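Local coordinates for protein alpha-glucosidase ([Eubacterium] rectale, PDB 6PNR) that probably hydrolyses alpha-glycosides of the sulfonated sugar sulfoquinovose, as a retaining-type glycosidase of family GH31, at residues 81-85 against 86-90; 149-152 against 153-157; 224-227 against 228-232; 303-306 against 307-311; 537-540 against 541-545. All coordinates share one frame; numbering follows the deposited sequence.

The five contacts are local and follow one another along the chain in the order of their numbers. Interaction 1 is the turn end of the hairpin formed by strands 77-83 and 87-94, in an eight-stranded antiparallel sheet. Interaction 2 lies on helix 147-156. Interaction 3 ends helix 217-228, which packs on strands of the same sheet as interaction 1; their centres are about 19 Å apart. Interactions 4 and 5 lie on helices 301-310 and 538-568, with centres about 26 Å apart. Interactions 1 and 5 are about 56 Å apart between centres. Interactions 1 and 3 thus belong to the N-terminal beta region, 2 to the subunit interface, and the segments of 4 and 5 to the TIM-barrel domain.

Interaction 1 of 5, residues 81-85 against 86-90; sequences IKCDE and NLCTI
A disulfide-bridged beta hairpin joins strands 77-83 and 87-94, which run antiparallel with their short segments at 170°. Cys83 and Cys88 form a non-hydrogen-bonded pair, and their side chains rise from the same face of the sheet. Cys83 SG is bonded to Cys88 SG at 2.0 Å. Both sulfurs stand anti to their own carbonyl carbons, which turns them to each other across the strands. This covalent link ties the strand ends together next to the turn.

Ile81 and Ile90 share that face. They lie side by side, with Ile81 CG1 3.9 Å from Ile90 CG2. Strand 10-14 covers this side through Phe10 on Ile81 and Leu12 on Cys88.

Lys82 and Thr89 are the hydrogen-bonded pair on the other face. Lys82 N donates to Thr89 O at 3.0 Å, and Thr89 N returns the bond to Lys82 O at 2.9 Å. Leu87, nearer the turn, lays its side chain on Arg210 and Glu212 of strand 208-213. Close to the turn, Asp84 N meets Leu87 O at 2.6 Å, a short bond that is bent to 136° at the hydrogen.

Interaction 2 of 5, residues 149-152 against 153-157; sequences TWRS and DVENK
Glu155 OE2 takes two donors. Arg151 NH2 gives it a salt bridge of 2.9 Å that is nearly straight, 174° at the hydrogen. The nitrogen meets the anti lone pair of the oxygen, and OE2 lies at the edge of the guanidinium, in its plane. The carboxylate plane is turned 86° to that of the guanidinium. A water is the second donor, 2.6 Å from Glu155 OE2. The same water accepts from Arg151 NE at 2.9 Å, so bridge and water together hold the arginine along one edge. Arg151 bends at chi2 and chi3, which brings its guanidinium down the helix to Glu155, one turn on.

The setting is the C-terminal half of alpha-helix 147-156, where Arg151 and Glu155 are an i to i+4 pair. Asp153 N, Val154 N and Glu155 N bond to the carbonyls of Thr149, Trp150 and Arg151. After Asn156 the chain leaves the helix at Lys157, which has positive phi.

Val154 CG2 and Arg151 NH1 share one face of the Trp150 ring. Val154 CG2 makes a CH-pi contact there, 3.9 Å from the centroid of the five-membered ring. Val154 CG1 approaches the arginine, 3.9 Å from Arg151 NH2. Phe498 touches both Arg151 and Glu155. The Trp150 ring reaches the dimer interface: its NE1 donates to Lys144 O of the second subunit, and the ring stacks on Trp150 of that subunit.

Interaction 3 of 5, residues 224-227 against 228-232; sequences ITTY and FGRQP
The last turn of helix 217-228 closes with Phe228 N bonded to Ile224 O at 2.8 Å and Gly229 N to Thr225 O at 2.7 Å, before positive phi at Gly229 takes the chain out of the helix. At that backbone geometry a side chain would press on the carbonyl oxygen of the residue before.

The extended Arg230 side chain reaches back to the helix and crosses Thr225 at about a right angle. Its NE donates to Thr225 OG1 at 2.9 Å, nearly straight at 168°, and the oxygen lies in the guanidinium plane. Thr225 OG1 sits between its backbone N and carbonyl carbon (chi1 54°), and it is also bonded to Leu221 O. Arg230 NH2 has its own bond to Glu222 O. A leucine here has no N-H to give, and would probably leave Thr225 OG1 and Glu222 O without this donor.

Tyr227 and Phe228 make a T-shaped pair, planes at 67°, with Tyr227 CD2 over the centre of the Phe228 ring. Ile224 CG2 meets the edge of that ring, 3.7 Å from Phe228 CD2. These side chains pack on strands 168-174 and 178-182: Ile224 on Val173, Phe228 on Thr171, and Tyr227 on Tyr179.

Interaction 4 of 5, residues 303-306 against 307-311; sequences KKIK and EINAK
This is a contact within one helix, between successive turns of helix 301-310 in the TIM-barrel domain. Four backbone bonds cross it. Asn309 N bonds to Ile305 O at 2.9 Å. Glu307 N, Ile308 N and Ala310 N bond in the same way to the carbonyls of Lys303, Lys304 and Lys306. All four are regular i to i+4 bonds.

The side chains add looser contacts. Glu307 runs out between Lys303 and Lys304. Its OE2 is 4.1 Å from Lys303 CG and its OE1 is 4.2 Å from Lys304 CD, so the carboxylate meets the carbon parts of both lysines. The ammonium groups stay farther off, with Lys303 NZ 5.6 Å from Glu307 OE2. At that range the opposite charges may still attract weakly.

Ile305 and Asn309 lie side by side, pointing the same way. Ile305 CG2 lies beside the Asn309 side chain. Asn309 CG is anti to its own carbonyl carbon (chi1 -77°), which sets it against the carbonyl of Ile305, one turn earlier, 3.1 Å from Ile305 O. Replacing Asn309 by an alanine removes the amide and is likely to leave a gap beside Ile305 CG2 and over Ile305 O.

The buried side of the helix is made by its isoleucines. Ile305 touches Phe315 of strand 314-319, and Ile308 touches Phe254 of helix 250-262. Helix 301-310 packs this way on strand 314-319 and helix 250-262, as the outer helices of a TIM barrel do.

Interaction 5 of 5, residues 537-540 against 541-545; sequences DEDT and MERLA
The backbone bonds across the contact are those of a starting alpha-helix. Met541 N bonds to Asp537 O at 3.1 Å, and Glu542 N, Arg543 N and Leu544 N reach the carbonyls of Glu538, Asp539 and Thr540 in turn.

The charged contacts come next. Arg543 NE donates to Asp539 OD2 at 3.0 Å, a salt bridge with 151° at the hydrogen. The oxygen lies in the guanidinium plane, while the nitrogen comes to the syn side of the carboxylate, 31° out of its plane. Asp539 CG is anti to the backbone N (chi1 179°), which turns the carboxylate toward Arg543, one turn on. Lys504 is a second partner of Asp539 OD2, and Arg543 NH1 is bonded to Leu641 O. Asp539 OD1 and Glu542 OE1 are 4.5 Å apart, and the nearby cations may ease this meeting of like charges.

Met541 bends at chi3, which lays its CE methyl against the Glu538 carboxylate, 3.3 Å from Glu538 OE2. That carboxylate also forms a salt bridge to Arg263, and the Met541 side chain also touches Arg263.

The last group is the cap. Asp537 OD2 accepts from Thr540 N at 2.9 Å and from Thr540 OG1 at 2.7 Å. The two donors come from opposite faces of the carboxylate plane, both on its anti side. Lys504 also forms a salt bridge to this oxygen. Asp537 accepting from the N of the residue three on is a classic N-cap, here opening helix 538-568.

Interaction 1 of 5, residues 81-85 against 86-90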
# COMPACT_ATOMS: atom_id res chain seq x y z
N ILE A 81 31.64 22.75 -8.13
CA ILE A 81 30.76 23.72 -7.51
C ILE A 81 31.21 25.12 -7.91
O ILE A 81 32.38 25.48 -7.71
CB ILE A 81 30.76 23.55 -5.98
CG1 ILE A 81 30.45 22.09 -5.64
CG2 ILE A 81 29.79 24.53 -5.32
CD1 ILE A 81 30.61 21.75 -4.20
N LYS A 82 30.30 25.90 -8.47
CA LYS A 82 30.58 27.27 -8.91
C LYS A 82 29.50 28.20 -8.40
O LYS A 82 28.32 27.96 -8.65
CB LYS A 82 30.67 27.33 -10.44
CG LYS A 82 31.93 26.69 -10.98
CD LYS A 82 31.66 25.66 -12.06
CE LYS A 82 31.65 26.27 -13.45
NZ LYS A 82 31.56 25.21 -14.50
N CYS A 83 29.89 29.26 -7.69
CA CYS A 83 28.91 30.10 -7.01
C CYS A 83 29.05 31.56 -7.40
O CYS A 83 30.08 32.01 -7.89
CB CYS A 83 29.02 29.96 -5.49
SG CYS A 83 28.32 28.41 -4.87
N ASP A 84 27.94 32.29 -7.18
CA ASP A 84 27.83 33.73 -7.33
C ASP A 84 27.20 34.31 -6.07
O ASP A 84 27.06 33.60 -5.06
CB ASP A 84 26.96 34.11 -8.54
CG ASP A 84 27.58 33.69 -9.86
OD1 ASP A 84 28.81 33.44 -9.89
OD2 ASP A 84 26.84 33.62 -10.88
N GLU A 85 26.80 35.58 -6.12
CA GLU A 85 26.04 36.14 -5.01
C GLU A 85 24.65 35.53 -4.91
O GLU A 85 24.05 35.55 -3.82
CB GLU A 85 25.93 37.67 -5.15
CG GLU A 85 25.56 38.39 -3.85
CD GLU A 85 24.60 39.55 -4.07
OE1 GLU A 85 23.56 39.35 -4.73
OE2 GLU A 85 24.88 40.67 -3.57
N ASN A 86 24.11 34.99 -6.00
CA ASN A 86 22.77 34.42 -5.98
C ASN A 86 22.65 33.03 -6.59
O ASN A 86 21.58 32.42 -6.46
CB ASN A 86 21.77 35.34 -6.69
CG ASN A 86 21.63 36.69 -6.01
OD1 ASN A 86 21.95 37.72 -6.59
ND2 ASN A 86 21.14 36.68 -4.77
N LEU A 87 23.68 32.51 -7.25
CA LEU A 87 23.56 31.27 -8.01
C LEU A 87 24.70 30.32 -7.68
O LEU A 87 25.87 30.73 -7.70
CB LEU A 87 23.54 31.53 -9.52
CG LEU A 87 23.55 30.29 -10.42
CD1 LEU A 87 22.29 29.44 -10.19
CD2 LEU A 87 23.67 30.70 -11.88
N CYS A 88 24.38 29.06 -7.41
CA CYS A 88 25.37 28.00 -7.27
C CYS A 88 24.96 26.82 -8.14
O CYS A 88 23.81 26.39 -8.10
CB CYS A 88 25.53 27.54 -5.82
SG CYS A 88 26.31 28.74 -4.71
N THR A 89 25.91 26.31 -8.92
CA THR A 89 25.70 25.10 -9.69
C THR A 89 26.68 24.04 -9.21
O THR A 89 27.83 24.34 -8.90
CB THR A 89 25.85 25.34 -11.19
OG1 THR A 89 27.18 25.80 -11.48
CG2 THR A 89 24.84 26.39 -11.68
N ILE A 90 26.20 22.80 -9.13
CA ILE A 90 27.02 21.65 -8.81
C ILE A 90 26.91 20.70 -9.99
O ILE A 90 25.84 20.12 -10.22
CB ILE A 90 26.59 20.97 -7.51
CG1 ILE A 90 26.38 22.01 -6.41
CG2 ILE A 90 27.61 19.92 -7.10
CD1 ILE A 90 25.92 21.42 -5.11

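Interaction 2 of 5, residues 149-152 against 153-157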
# COMPACT_ATOMS: atom_id res chain seq x y z
N THR A 149 -12.06 5.89 -4.54
CA THR A 149 -10.67 5.47 -4.65
C THR A 149 -10.55 3.96 -4.62
O THR A 149 -9.83 3.35 -5.43
CB THR A 149 -9.83 6.08 -3.54
OG1 THR A 149 -9.98 7.51 -3.53
CG2 THR A 149 -8.35 5.73 -3.73
N TRP A 150 -11.23 3.32 -3.66
CA TRP A 150 -11.15 1.87 -3.53
C TRP A 150 -11.61 1.18 -4.82
O TRP A 150 -10.88 0.35 -5.38
CB TRP A 150 -11.97 1.41 -2.32
CG TRP A 150 -12.03 -0.09 -2.19
CD1 TRP A 150 -10.98 -0.94 -2.09
CD2 TRP A 150 -13.21 -0.89 -2.16
NE1 TRP A 150 -11.43 -2.23 -2.00
CE2 TRP A 150 -12.80 -2.23 -2.04
CE3 TRP A 150 -14.58 -0.60 -2.22
CZ2 TRP A 150 -13.71 -3.28 -1.99
CZ3 TRP A 150 -15.48 -1.65 -2.16
CH2 TRP A 150 -15.04 -2.97 -2.05
N ARG A 151 -12.80 1.54 -5.33
CA ARG A 151 -13.26 0.92 -6.57
C ARG A 151 -12.31 1.24 -7.73
O ARG A 151 -12.04 0.38 -8.57
CB ARG A 151 -14.68 1.37 -6.93
CG ARG A 151 -15.78 0.99 -5.95
CD ARG A 151 -15.77 -0.50 -5.55
NE ARG A 151 -15.79 -1.39 -6.70
CZ ARG A 151 -15.47 -2.68 -6.64
NH1 ARG A 151 -15.10 -3.23 -5.48
NH2 ARG A 151 -15.49 -3.42 -7.74
N SER A 152 -11.77 2.46 -7.77
CA SER A 152 -10.82 2.79 -8.83
C SER A 152 -9.60 1.87 -8.77
O SER A 152 -9.10 1.43 -9.81
CB SER A 152 -10.39 4.26 -8.75
OG SER A 152 -11.46 5.13 -9.11
N ASP A 153 -9.12 1.56 -7.55
CA ASP A 153 -8.04 0.58 -7.41
C ASP A 153 -8.47 -0.81 -7.86
O ASP A 153 -7.75 -1.47 -8.61
CB ASP A 153 -7.56 0.51 -5.96
CG ASP A 153 -6.71 1.69 -5.55
OD1 ASP A 153 -6.15 2.37 -6.44
OD2 ASP A 153 -6.59 1.93 -4.33
N VAL A 154 -9.61 -1.29 -7.37
CA VAL A 154 -9.98 -2.69 -7.61
C VAL A 154 -10.18 -2.94 -9.10
O VAL A 154 -9.65 -3.90 -9.65
CB VAL A 154 -11.23 -3.06 -6.79
CG1 VAL A 154 -11.78 -4.46 -7.24
CG2 VAL A 154 -10.90 -3.07 -5.32
N GLU A 155 -10.95 -2.08 -9.77
CA GLU A 155 -11.30 -2.32 -11.17
C GLU A 155 -10.26 -1.78 -12.13
O GLU A 155 -10.03 -2.39 -13.18
CB GLU A 155 -12.65 -1.69 -11.50
CG GLU A 155 -13.72 -2.03 -10.47
CD GLU A 155 -15.11 -1.85 -10.99
OE1 GLU A 155 -15.27 -1.25 -12.08
OE2 GLU A 155 -16.06 -2.28 -10.29
N ASN A 156 -9.63 -0.66 -11.81
CA ASN A 156 -8.83 0.06 -12.79
C ASN A 156 -7.39 0.33 -12.36
O ASN A 156 -6.66 1.00 -13.11
CB ASN A 156 -9.52 1.39 -13.13
CG ASN A 156 -10.95 1.19 -13.62
OD1 ASN A 156 -11.23 0.23 -14.34
ND2 ASN A 156 -11.85 2.08 -13.23
N LYS A 157 -6.95 -0.14 -11.19
CA LYS A 157 -5.61 0.17 -10.69
C LYS A 157 -5.36 1.67 -10.66
O LYS A 157 -4.24 2.14 -10.85
CB LYS A 157 -4.53 -0.53 -11.53
CG LYS A 157 -4.75 -2.04 -11.75
CD LYS A 157 -4.60 -2.81 -10.44
CE LYS A 157 -4.78 -4.31 -10.65
NZ LYS A 157 -4.36 -5.09 -9.45
O HOH W 1 -17.72 -0.99 -8.76

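Interaction 3 of 5, residues 224-227 against 228-232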
# COMPACT_ATOMS: atom_id res chain seq x y z
N ILE A 224 13.40 32.04 -10.95
CA ILE A 224 12.92 30.73 -11.39
C ILE A 224 12.54 30.78 -12.87
O ILE A 224 12.92 29.91 -13.66
CB ILE A 224 11.74 30.29 -10.51
CG1 ILE A 224 12.25 29.79 -9.16
CG2 ILE A 224 10.87 29.22 -11.21
CD1 ILE A 224 11.16 29.50 -8.13
N THR A 225 11.79 31.81 -13.26
CA THR A 225 11.28 31.87 -14.63
C THR A 225 12.31 32.41 -15.61
O THR A 225 12.25 32.09 -16.80
CB THR A 225 10.00 32.70 -14.67
OG1 THR A 225 10.24 33.99 -14.08
CG2 THR A 225 8.90 32.00 -13.89
N THR A 226 13.27 33.22 -15.14
CA THR A 226 14.42 33.51 -16.00
C THR A 226 15.12 32.21 -16.41
O THR A 226 15.54 32.06 -17.57
CB THR A 226 15.41 34.45 -15.29
OG1 THR A 226 14.80 35.74 -15.13
CG2 THR A 226 16.70 34.60 -16.11
N TYR A 227 15.19 31.24 -15.50
CA TYR A 227 15.86 29.99 -15.82
C TYR A 227 14.96 29.04 -16.61
O TYR A 227 15.39 28.46 -17.61
CB TYR A 227 16.34 29.29 -14.54
CG TYR A 227 17.00 27.96 -14.81
CD1 TYR A 227 18.18 27.89 -15.54
CD2 TYR A 227 16.44 26.77 -14.36
CE1 TYR A 227 18.79 26.67 -15.81
CE2 TYR A 227 17.04 25.55 -14.63
CZ TYR A 227 18.22 25.51 -15.35
OH TYR A 227 18.83 24.30 -15.63
N PHE A 228 13.72 28.83 -16.17
CA PHE A 228 12.86 27.83 -16.80
C PHE A 228 12.07 28.38 -17.99
O PHE A 228 11.77 27.62 -18.91
CB PHE A 228 11.88 27.25 -15.79
CG PHE A 228 12.51 26.34 -14.76
CD1 PHE A 228 13.06 25.13 -15.13
CD2 PHE A 228 12.51 26.69 -13.42
CE1 PHE A 228 13.62 24.28 -14.19
CE2 PHE A 228 13.08 25.83 -12.46
CZ PHE A 228 13.63 24.63 -12.85
N GLY A 229 11.72 29.66 -17.96
CA GLY A 229 10.91 30.25 -19.02
C GLY A 229 9.72 31.03 -18.51
O GLY A 229 9.31 30.88 -17.36
N ARG A 230 9.16 31.89 -19.37
CA ARG A 230 7.96 32.65 -19.04
C ARG A 230 6.92 32.45 -20.13
O ARG A 230 7.24 32.28 -21.31
CB ARG A 230 8.27 34.15 -18.88
CG ARG A 230 8.86 34.46 -17.50
CD ARG A 230 9.49 35.82 -17.42
NE ARG A 230 10.32 35.94 -16.22
CZ ARG A 230 11.26 36.85 -16.06
NH1 ARG A 230 11.49 37.73 -17.03
NH2 ARG A 230 11.98 36.89 -14.94
N GLN A 231 5.65 32.48 -19.72
CA GLN A 231 4.53 32.31 -20.65
C GLN A 231 4.23 33.63 -21.37
O GLN A 231 4.46 34.71 -20.82
CB GLN A 231 3.28 31.84 -19.89
CG GLN A 231 3.43 30.47 -19.20
CD GLN A 231 3.94 30.58 -17.77
OE1 GLN A 231 3.23 31.08 -16.89
NE2 GLN A 231 5.17 30.12 -17.53
N PRO A 232 3.71 33.57 -22.59
CA PRO A 232 3.21 34.79 -23.23
C PRO A 232 1.96 35.28 -22.53
O PRO A 232 1.34 34.58 -21.73
CB PRO A 232 2.90 34.36 -24.68
CG PRO A 232 3.33 32.93 -24.79
CD PRO A 232 3.45 32.38 -23.42

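Interaction 4 of 5, residues 303-306 against 307-311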
# COMPACT_ATOMS: atom_id res chain seq x y z
N LYS A 303 -16.17 26.38 -42.68
CA LYS A 303 -17.18 27.40 -42.95
C LYS A 303 -17.89 27.84 -41.67
O LYS A 303 -18.10 29.04 -41.45
CB LYS A 303 -18.18 26.84 -43.97
CG LYS A 303 -19.02 27.88 -44.69
CD LYS A 303 -19.90 27.27 -45.78
CE LYS A 303 -20.68 28.35 -46.53
NZ LYS A 303 -21.52 27.82 -47.65
N LYS A 304 -18.27 26.88 -40.82
CA LYS A 304 -18.94 27.22 -39.56
C LYS A 304 -18.05 28.07 -38.67
O LYS A 304 -18.53 29.00 -38.01
CB LYS A 304 -19.34 25.95 -38.81
CG LYS A 304 -20.31 25.04 -39.55
CD LYS A 304 -21.71 25.61 -39.50
CE LYS A 304 -22.74 24.51 -39.73
NZ LYS A 304 -22.53 23.86 -41.06
N ILE A 305 -16.76 27.74 -38.61
CA ILE A 305 -15.83 28.53 -37.81
C ILE A 305 -15.82 29.98 -38.28
O ILE A 305 -15.86 30.92 -37.46
CB ILE A 305 -14.43 27.90 -37.83
CG1 ILE A 305 -14.44 26.59 -37.03
CG2 ILE A 305 -13.40 28.87 -37.26
CD1 ILE A 305 -13.19 25.75 -37.20
N LYS A 306 -15.79 30.20 -39.60
CA LYS A 306 -15.82 31.57 -40.11
C LYS A 306 -17.08 32.30 -39.66
O LYS A 306 -17.01 33.46 -39.23
CB LYS A 306 -15.73 31.58 -41.64
CG LYS A 306 -14.38 31.20 -42.22
CD LYS A 306 -14.47 31.08 -43.74
CE LYS A 306 -13.10 30.87 -44.39
NZ LYS A 306 -13.23 30.60 -45.86
N GLU A 307 -18.23 31.62 -39.71
CA GLU A 307 -19.49 32.26 -39.33
C GLU A 307 -19.46 32.71 -37.88
O GLU A 307 -19.84 33.85 -37.56
CB GLU A 307 -20.66 31.31 -39.57
CG GLU A 307 -20.80 30.84 -40.99
CD GLU A 307 -21.90 29.81 -41.14
OE1 GLU A 307 -22.68 29.64 -40.17
OE2 GLU A 307 -21.99 29.17 -42.22
N ILE A 308 -19.03 31.83 -36.96
CA ILE A 308 -19.08 32.24 -35.56
C ILE A 308 -17.98 33.26 -35.26
O ILE A 308 -18.16 34.11 -34.38
CB ILE A 308 -19.04 31.02 -34.61
CG1 ILE A 308 -17.69 30.31 -34.68
CG2 ILE A 308 -20.17 30.05 -34.89
CD1 ILE A 308 -17.51 29.31 -33.57
N ASN A 309 -16.84 33.19 -35.96
CA ASN A 309 -15.82 34.23 -35.83
C ASN A 309 -16.39 35.61 -36.13
O ASN A 309 -16.10 36.58 -35.41
CB ASN A 309 -14.65 33.97 -36.79
CG ASN A 309 -13.73 32.87 -36.31
OD1 ASN A 309 -13.89 32.31 -35.22
ND2 ASN A 309 -12.74 32.54 -37.15
N ALA A 310 -17.19 35.72 -37.19
CA ALA A 310 -17.79 37.01 -37.54
C ALA A 310 -18.72 37.51 -36.45
O ALA A 310 -19.02 38.71 -36.42
CB ALA A 310 -18.53 36.89 -38.88
N LYS A 311 -19.16 36.64 -35.54
CA LYS A 311 -19.97 37.03 -34.40
C LYS A 311 -19.15 37.22 -33.13
O LYS A 311 -19.73 37.36 -32.05
CB LYS A 311 -21.06 35.99 -34.14
CG LYS A 311 -22.14 35.93 -35.20
CD LYS A 311 -23.12 34.77 -34.94
CE LYS A 311 -23.72 34.83 -33.52
NZ LYS A 311 -24.63 33.68 -33.20

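Interaction 5 of 5, residues 537-540 against 541-545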
# COMPACT_ATOMS: atom_id res chain seq x y z
N ASP A 537 -30.43 23.59 -16.80
CA ASP A 537 -31.17 24.23 -15.72
C ASP A 537 -31.23 25.73 -15.97
O ASP A 537 -30.18 26.37 -16.05
CB ASP A 537 -30.49 23.95 -14.38
CG ASP A 537 -31.28 24.50 -13.20
OD1 ASP A 537 -32.38 23.97 -12.92
OD2 ASP A 537 -30.78 25.43 -12.53
N GLU A 538 -32.44 26.30 -16.06
CA GLU A 538 -32.54 27.73 -16.38
C GLU A 538 -31.95 28.59 -15.28
O GLU A 538 -31.26 29.58 -15.56
CB GLU A 538 -34.00 28.12 -16.64
CG GLU A 538 -34.61 27.51 -17.89
CD GLU A 538 -33.86 27.88 -19.16
OE1 GLU A 538 -33.43 29.05 -19.28
OE2 GLU A 538 -33.70 27.02 -20.05
N ASP A 539 -32.20 28.24 -14.01
CA ASP A 539 -31.64 29.02 -12.90
C ASP A 539 -30.12 29.03 -12.95
O ASP A 539 -29.49 30.07 -12.68
CB ASP A 539 -32.13 28.46 -11.56
CG ASP A 539 -31.57 29.21 -10.36
OD1 ASP A 539 -31.91 30.40 -10.19
OD2 ASP A 539 -30.78 28.62 -9.58
N THR A 540 -29.51 27.91 -13.33
CA THR A 540 -28.06 27.84 -13.46
C THR A 540 -27.56 28.74 -14.57
O THR A 540 -26.54 29.42 -14.42
CB THR A 540 -27.61 26.39 -13.70
OG1 THR A 540 -28.06 25.57 -12.61
CG2 THR A 540 -26.09 26.31 -13.76
N MET A 541 -28.26 28.78 -15.71
CA MET A 541 -27.82 29.63 -16.80
C MET A 541 -27.94 31.11 -16.43
O MET A 541 -27.08 31.92 -16.80
CB MET A 541 -28.60 29.32 -18.08
CG MET A 541 -28.16 28.00 -18.68
SD MET A 541 -28.89 27.63 -20.27
CE MET A 541 -30.46 26.99 -19.74
N GLU A 542 -28.97 31.47 -15.67
CA GLU A 542 -29.09 32.85 -15.21
C GLU A 542 -27.97 33.19 -14.23
O GLU A 542 -27.39 34.29 -14.31
CB GLU A 542 -30.46 33.06 -14.57
CG GLU A 542 -31.62 32.88 -15.54
CD GLU A 542 -32.96 32.64 -14.83
OE1 GLU A 542 -33.06 32.98 -13.63
OE2 GLU A 542 -33.90 32.11 -15.48
N ARG A 543 -27.65 32.27 -13.32
CA ARG A 543 -26.55 32.48 -12.39
C ARG A 543 -25.21 32.56 -13.11
O ARG A 543 -24.37 33.40 -12.79
CB ARG A 543 -26.52 31.35 -11.36
CG ARG A 543 -27.60 31.43 -10.29
CD ARG A 543 -27.61 30.14 -9.48
NE ARG A 543 -28.55 30.18 -8.37
CZ ARG A 543 -28.26 30.70 -7.18
NH1 ARG A 543 -27.06 31.22 -6.96
NH2 ARG A 543 -29.17 30.69 -6.21
N LEU A 544 -24.98 31.66 -14.07
CA LEU A 544 -23.71 31.64 -14.79
C LEU A 544 -23.52 32.94 -15.57
O LEU A 544 -22.40 33.46 -15.66
CB LEU A 544 -23.67 30.41 -15.70
CG LEU A 544 -22.38 30.17 -16.49
CD1 LEU A 544 -21.21 30.06 -15.53
CD2 LEU A 544 -22.54 28.89 -17.31
N ALA A 545 -24.60 33.48 -16.14
CA ALA A 545 -24.51 34.77 -16.82
C ALA A 545 -23.91 35.83 -15.90
O ALA A 545 -23.04 36.61 -16.32
CB ALA A 545 -25.90 35.21 -17.29